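PDB 3EGE: putative methyltransferase from antibiotic biosynthesis pathway from Anabaena variabilis ATCC 29413, which probably transfers methyl groups from S-adenosylmethionine to a substrate that has not been identified. Local coordinates for residues A[139-144]-A[197-202]; A[149-154]-A[208-213]. One frame throughout, in Å; residues are numbered along the deposited sequence.

Contact 1 of 2, residues A[139-144]-A[197-202]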
loop_
_atom_site.group_PDB
_atom_site.type_symbol
_atom_site.label_atom_id
_atom_site.label_comp_id
_atom_site.label_asym_id
_atom_site.label_seq_id
_atom_site.Cartn_x
_atom_site.Cartn_y
_atom_site.Cartn_z
ATOM N N ILE A 139 2.379 -17.784 5.074
ATOM C CA ILE A 139 1.366 -17.693 3.998
ATOM C C ILE A 139 1.763 -18.676 2.902
ATOM O O ILE A 139 2.917 -18.695 2.478
ATOM C CB ILE A 139 1.289 -16.253 3.308
ATOM C CG1 ILE A 139 1.314 -15.118 4.332
ATOM C CG2 ILE A 139 0.030 -16.100 2.449
ATOM C CD1 ILE A 139 0.210 -15.246 5.409
ATOM N N TRP A 140 0.796 -19.464 2.449
ATOM C CA TRP A 140 0.944 -20.387 1.316
ATOM C C TRP A 140 1.491 -19.740 0.028
ATOM O O TRP A 140 2.211 -20.393 -0.722
ATOM C CB TRP A 140 -0.426 -21.045 0.979
ATOM C CG TRP A 140 -1.426 -20.082 0.478
ATOM C CD1 TRP A 140 -2.288 -19.363 1.225
ATOM C CD2 TRP A 140 -1.619 -19.675 -0.880
ATOM N NE1 TRP A 140 -3.014 -18.532 0.426
ATOM C CE2 TRP A 140 -2.622 -18.692 -0.876
ATOM C CE3 TRP A 140 -1.029 -20.045 -2.102
ATOM C CZ2 TRP A 140 -3.084 -18.083 -2.048
ATOM C CZ3 TRP A 140 -1.473 -19.440 -3.275
ATOM C CH2 TRP A 140 -2.484 -18.456 -3.233
ATOM N N LEU A 141 1.101 -18.478 -0.220
ATOM C CA LEU A 141 1.408 -17.725 -1.446
ATOM C C LEU A 141 2.868 -17.773 -1.879
ATOM O O LEU A 141 3.175 -17.996 -3.065
ATOM C CB LEU A 141 0.962 -16.247 -1.285
ATOM C CG LEU A 141 1.049 -15.287 -2.483
ATOM C CD1 LEU A 141 0.326 -15.872 -3.704
ATOM C CD2 LEU A 141 0.530 -13.853 -2.119
ATOM N N TYR A 142 3.754 -17.635 -0.898
ATOM C CA TYR A 142 5.195 -17.568 -1.163
ATOM C C TYR A 142 5.852 -18.898 -1.481
ATOM O O TYR A 142 6.981 -18.907 -1.951
ATOM C CB TYR A 142 5.928 -16.829 -0.062
ATOM C CG TYR A 142 5.221 -15.547 0.306
ATOM C CD1 TYR A 142 4.958 -14.562 -0.650
ATOM C CD2 TYR A 142 4.806 -15.325 1.625
ATOM C CE1 TYR A 142 4.276 -13.389 -0.302
ATOM C CE2 TYR A 142 4.153 -14.191 1.971
ATOM C CZ TYR A 142 3.889 -13.218 1.021
ATOM O OH TYR A 142 3.216 -12.113 1.447
ATOM N N ASP A 143 5.148 -19.997 -1.234
ATOM C CA ASP A 143 5.613 -21.306 -1.655
ATOM C C ASP A 143 5.451 -21.516 -3.179
ATOM O O ASP A 143 6.071 -22.405 -3.741
ATOM C CB ASP A 143 4.846 -22.394 -0.947
ATOM C CG ASP A 143 4.977 -22.326 0.530
ATOM O OD1 ASP A 143 5.938 -21.701 1.041
ATOM O OD2 ASP A 143 4.078 -22.904 1.158
ATOM N N TYR A 144 4.573 -20.736 -3.810
ATOM C CA TYR A 144 4.378 -20.741 -5.255
ATOM C C TYR A 144 5.049 -19.568 -5.956
ATOM O O TYR A 144 5.496 -19.730 -7.103
ATOM C CB TYR A 144 2.883 -20.747 -5.607
ATOM C CG TYR A 144 2.170 -21.970 -5.114
ATOM C CD1 TYR A 144 2.107 -23.145 -5.890
ATOM C CD2 TYR A 144 1.545 -21.967 -3.866
ATOM C CE1 TYR A 144 1.434 -24.286 -5.413
ATOM C CE2 TYR A 144 0.871 -23.080 -3.393
ATOM C CZ TYR A 144 0.809 -24.235 -4.167
ATOM O OH TYR A 144 0.135 -25.316 -3.666
ATOM N N GLU A 197 -7.115 -19.093 -6.540
ATOM C CA GLU A 197 -7.438 -19.102 -7.957
ATOM C C GLU A 197 -7.297 -17.738 -8.637
ATOM O O GLU A 197 -7.002 -17.680 -9.838
ATOM C CB GLU A 197 -8.824 -19.745 -8.212
ATOM C CG GLU A 197 -10.092 -18.949 -7.783
ATOM C CD GLU A 197 -10.285 -18.737 -6.278
ATOM O OE1 GLU A 197 -9.737 -19.530 -5.468
ATOM O OE2 GLU A 197 -11.009 -17.772 -5.924
ATOM N N LEU A 198 -7.458 -16.649 -7.884
ATOM C CA LEU A 198 -7.301 -15.312 -8.454
ATOM C C LEU A 198 -5.901 -15.043 -9.051
ATOM O O LEU A 198 -5.772 -14.280 -10.042
ATOM C CB LEU A 198 -7.681 -14.206 -7.447
ATOM C CG LEU A 198 -9.153 -14.036 -7.055
ATOM C CD1 LEU A 198 -9.294 -12.808 -6.138
ATOM C CD2 LEU A 198 -10.081 -13.909 -8.284
ATOM N N TYR A 199 -4.877 -15.663 -8.451
ATOM C CA TYR A 199 -3.489 -15.542 -8.925
ATOM C C TYR A 199 -3.251 -16.145 -10.303
ATOM O O TYR A 199 -2.294 -15.766 -10.962
ATOM C CB TYR A 199 -2.497 -16.107 -7.900
ATOM C CG TYR A 199 -2.494 -15.275 -6.648
ATOM C CD1 TYR A 199 -1.855 -14.036 -6.619
ATOM C CD2 TYR A 199 -3.194 -15.688 -5.506
ATOM C CE1 TYR A 199 -1.890 -13.228 -5.470
ATOM C CE2 TYR A 199 -3.216 -14.907 -4.354
ATOM C CZ TYR A 199 -2.568 -13.685 -4.338
ATOM O OH TYR A 199 -2.585 -12.955 -3.207
ATOM N N LEU A 200 -4.107 -17.075 -10.726
ATOM C CA LEU A 200 -4.038 -17.652 -12.062
ATOM C C LEU A 200 -4.485 -16.653 -13.136
ATOM O O LEU A 200 -4.176 -16.862 -14.292
ATOM C CB LEU A 200 -4.895 -18.920 -12.175
ATOM C CG LEU A 200 -4.621 -20.059 -11.186
ATOM C CD1 LEU A 200 -5.492 -21.226 -11.538
ATOM C CD2 LEU A 200 -3.163 -20.495 -11.182
ATOM N N LYS A 201 -5.204 -15.583 -12.772
ATOM C CA LYS A 201 -5.701 -14.607 -13.752
ATOM C C LYS A 201 -4.626 -13.571 -14.083
ATOM O O LYS A 201 -4.152 -12.856 -13.193
ATOM C CB LYS A 201 -6.957 -13.902 -13.239
ATOM C CG LYS A 201 -8.125 -14.835 -12.914
ATOM C CD LYS A 201 -9.371 -14.004 -12.487
ATOM C CE LYS A 201 -10.664 -14.869 -12.383
ATOM N NZ LYS A 201 -11.949 -14.069 -12.139
ATOM N N ALA A 202 -4.241 -13.525 -15.364
ATOM C CA ALA A 202 -3.280 -12.556 -15.919
ATOM C C ALA A 202 -3.533 -11.112 -15.477
ATOM O O ALA A 202 -2.592 -10.397 -15.164
ATOM C CB ALA A 202 -3.277 -12.639 -17.461
#
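Leu141 and Trp140 both reach the ring of Tyr199, in a buried CH-pi and aromatic cluster within the helical part that follows strand 126-131 of this putative methyltransferase with a Rossmann-like fold. The evidence for the CH-pi contact is geometric: Leu141 CD1 sits 3.6 Å from the centroid of the Tyr199 ring and only 10° off the ring normal, so the methyl is centred over one face. CB of Leu141 points toward 197-202, and with CG anti to the backbone N both methyls reach Tyr199. CD1 takes the ring centre, while CD2 lies farther out, 3.4 Å from Tyr199 OH.

Trp140 approaches differently. Its CB leaves to one side of 197-202, yet chi1 of 66° sets CG between the backbone N and the carbonyl carbon, and the far corner of the indole comes forward until CH2 is 3.7 Å from Tyr199 CD2. The six-membered ring of Trp140 and the Tyr199 ring have planes at 73° and centroids 5.8 Å apart, an oblique meeting. No hydrogen bond spans the two segments; the polar ends of the aromatics bond elsewhere, Trp140 NE1 to Trp193 O and Tyr199 OH to Ala189 O. Trp235 meets the Trp140 ring edge-to-face. Within 139-144, the indole is also covered on one face by its neighbour, with Leu141 CB 4.2 Å above the plane.

Contact 2 of 2, residues A[149-154]-A[208-213]; sequences WEDALR and ISSFAL
Asp151, on helix 146-153, meets Ser210 of the short helix 209-213, whose backbone bonding is sparse, in a polar helix-to-helix bridge at the surface of the helical part of this putative methyltransferase with a Rossmann-like fold. The CA atoms of Asp151 and Ser210 are 7.3 Å apart, close enough for two short side chains to span the gap. Followed outward, Asp151 starts with CB directed at the other helix and 3.7 Å from Ser210 OG. CG stands beside the backbone N, anti to the carbonyl carbon (chi1 -68°), and its carboxylate then divides its work. OD1 stays on its own segment, in a long salt bridge of 3.5 Å to Arg154 NH2. OD2 crosses over and accepts a hydrogen bond of 2.6 Å from Ser210 OG, through the anti lone pair, the one away from OD1.

A water also donates to OD2, giving this oxygen two short bonds and probably stabilising its negative charge. Arg154 NH2, at OD1, probably helps to stabilise the charge of the carboxylate as a whole. The guanidinium lies with one face over Asp151 O, which is 3.9 Å above its plane. Ser210 is joined to Asp151 twice, directly through OG and indirectly through the same water, which donates its second bond to Ser210 O at 2.7 Å.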
loop_
_atom_site.group_PDB
_atom_site.type_symbol
_atom_site.label_atom_id
_atom_site.label_comp_id
_atom_site.label_asym_id
_atom_site.label_seq_id
_atom_site.Cartn_x
_atom_site.Cartn_y
_atom_site.Cartn_z
ATOM N N TRP A 149 7.823 -12.496 -1.750
ATOM C CA TRP A 149 8.392 -12.483 -0.415
ATOM C C TRP A 149 9.760 -11.792 -0.386
ATOM O O TRP A 149 10.047 -10.961 0.491
ATOM C CB TRP A 149 8.510 -13.932 0.065
ATOM C CG TRP A 149 8.905 -14.081 1.495
ATOM C CD1 TRP A 149 8.102 -13.929 2.587
ATOM C CD2 TRP A 149 10.192 -14.461 1.990
ATOM N NE1 TRP A 149 8.815 -14.165 3.729
ATOM C CE2 TRP A 149 10.101 -14.481 3.406
ATOM C CE3 TRP A 149 11.417 -14.776 1.377
ATOM C CZ2 TRP A 149 11.179 -14.808 4.223
ATOM C CZ3 TRP A 149 12.496 -15.114 2.177
ATOM C CH2 TRP A 149 12.375 -15.123 3.598
ATOM N N GLU A 150 10.588 -12.181 -1.353
ATOM C CA GLU A 150 11.924 -11.644 -1.559
ATOM C C GLU A 150 11.902 -10.147 -1.820
ATOM O O GLU A 150 12.723 -9.414 -1.265
ATOM C CB GLU A 150 12.596 -12.354 -2.739
ATOM C CG GLU A 150 12.962 -13.814 -2.469
ATOM C CD GLU A 150 13.192 -14.652 -3.733
ATOM O OE1 GLU A 150 13.256 -14.132 -4.869
ATOM O OE2 GLU A 150 13.274 -15.873 -3.587
ATOM N N ASP A 151 10.952 -9.691 -2.631
ATOM C CA ASP A 151 10.805 -8.254 -2.908
ATOM C C ASP A 151 10.386 -7.498 -1.665
ATOM O O ASP A 151 10.882 -6.415 -1.432
ATOM C CB ASP A 151 9.800 -7.981 -4.036
ATOM C CG ASP A 151 10.282 -8.455 -5.405
ATOM O OD1 ASP A 151 11.495 -8.750 -5.585
ATOM O OD2 ASP A 151 9.416 -8.507 -6.317
ATOM N N ALA A 152 9.465 -8.057 -0.892
ATOM C CA ALA A 152 9.011 -7.449 0.346
ATOM C C ALA A 152 10.144 -7.384 1.385
ATOM O O ALA A 152 10.288 -6.392 2.098
ATOM C CB ALA A 152 7.791 -8.218 0.903
ATOM N N LEU A 153 10.963 -8.433 1.437
ATOM C CA LEU A 153 12.066 -8.516 2.393
ATOM C C LEU A 153 13.193 -7.498 2.148
ATOM O O LEU A 153 13.999 -7.250 3.047
ATOM C CB LEU A 153 12.594 -9.968 2.468
ATOM C CG LEU A 153 13.561 -10.358 3.581
ATOM C CD1 LEU A 153 12.898 -10.227 4.944
ATOM C CD2 LEU A 153 14.100 -11.766 3.345
ATOM N N ARG A 154 13.246 -6.908 0.952
ATOM C CA ARG A 154 14.209 -5.837 0.636
ATOM C C ARG A 154 13.987 -4.573 1.452
ATOM O O ARG A 154 14.940 -3.880 1.756
ATOM C CB ARG A 154 14.212 -5.489 -0.866
ATOM C CG ARG A 154 14.855 -6.571 -1.730
ATOM C CD ARG A 154 15.111 -6.119 -3.180
ATOM N NE ARG A 154 13.919 -6.135 -4.044
ATOM C CZ ARG A 154 13.097 -5.102 -4.325
ATOM N NH1 ARG A 154 13.264 -3.872 -3.804
ATOM N NH2 ARG A 154 12.067 -5.301 -5.151
ATOM N N ILE A 208 -0.146 -6.347 -9.907
ATOM C CA ILE A 208 0.868 -6.587 -8.861
ATOM C C ILE A 208 2.221 -6.538 -9.603
ATOM O O ILE A 208 2.567 -7.456 -10.395
ATOM C CB ILE A 208 0.610 -7.921 -8.153
ATOM C CG1 ILE A 208 -0.843 -7.976 -7.610
ATOM C CG2 ILE A 208 1.663 -8.147 -7.035
ATOM C CD1 ILE A 208 -1.269 -9.342 -7.108
ATOM N N SER A 209 2.944 -5.437 -9.374
ATOM C CA SER A 209 4.171 -5.111 -10.131
ATOM C C SER A 209 5.288 -6.139 -10.004
ATOM O O SER A 209 6.031 -6.330 -10.957
ATOM C CB SER A 209 4.688 -3.679 -9.820
ATOM O OG SER A 209 5.243 -3.581 -8.507
ATOM N N SER A 210 5.376 -6.805 -8.851
ATOM C CA SER A 210 6.354 -7.883 -8.647
ATOM C C SER A 210 6.287 -8.986 -9.706
ATOM O O SER A 210 7.334 -9.507 -10.078
ATOM C CB SER A 210 6.267 -8.498 -7.246
ATOM O OG SER A 210 6.931 -7.690 -6.285
ATOM N N PHE A 211 5.091 -9.314 -10.200
ATOM C CA PHE A 211 4.936 -10.337 -11.249
ATOM C C PHE A 211 5.629 -9.933 -12.562
ATOM O O PHE A 211 6.436 -10.710 -13.106
ATOM C CB PHE A 211 3.447 -10.721 -11.489
ATOM C CG PHE A 211 2.872 -11.710 -10.461
ATOM C CD1 PHE A 211 3.042 -13.093 -10.631
ATOM C CD2 PHE A 211 2.167 -11.264 -9.341
ATOM C CE1 PHE A 211 2.514 -14.016 -9.703
ATOM C CE2 PHE A 211 1.642 -12.176 -8.387
ATOM C CZ PHE A 211 1.812 -13.554 -8.566
ATOM N N ALA A 212 5.342 -8.715 -13.048
ATOM C CA ALA A 212 5.956 -8.204 -14.302
ATOM C C ALA A 212 7.480 -8.103 -14.155
ATOM O O ALA A 212 8.236 -8.486 -15.063
ATOM C CB ALA A 212 5.366 -6.872 -14.706
ATOM N N LEU A 213 7.918 -7.653 -12.994
ATOM C CA LEU A 213 9.343 -7.544 -12.693
ATOM C C LEU A 213 10.041 -8.871 -12.413
ATOM O O LEU A 213 11.273 -8.884 -12.428
ATOM C CB LEU A 213 9.580 -6.599 -11.493
ATOM C CG LEU A 213 9.093 -5.159 -11.748
ATOM C CD1 LEU A 213 9.091 -4.350 -10.440
ATOM C CD2 LEU A 213 9.911 -4.486 -12.869
HETATM O O HOH W 1 9.707 -9.395 -8.722
#

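Contacts 1 and 2 lie 13 Å apart, centre to centre, on the same side of the chain's centre, and their segments alternate along the chain: 139-144 and 149-154 come first, then 197-202 and 208-213. They touch on both sides, first segment to first and second to second. Tyr142 CG packs 3.7 Å from Trp149 CB, and Tyr199 CD1 lies 4.2 Å from Phe211 CZ. Tyr199 CE1 also comes within 4.3 Å of Ile208 CD1. Leu148, between the two first segments, touches Leu141 of contact 1 and Ser210 of contact 2. No cofactor or substrate position is defined here, so neither contact can be tied to an active site.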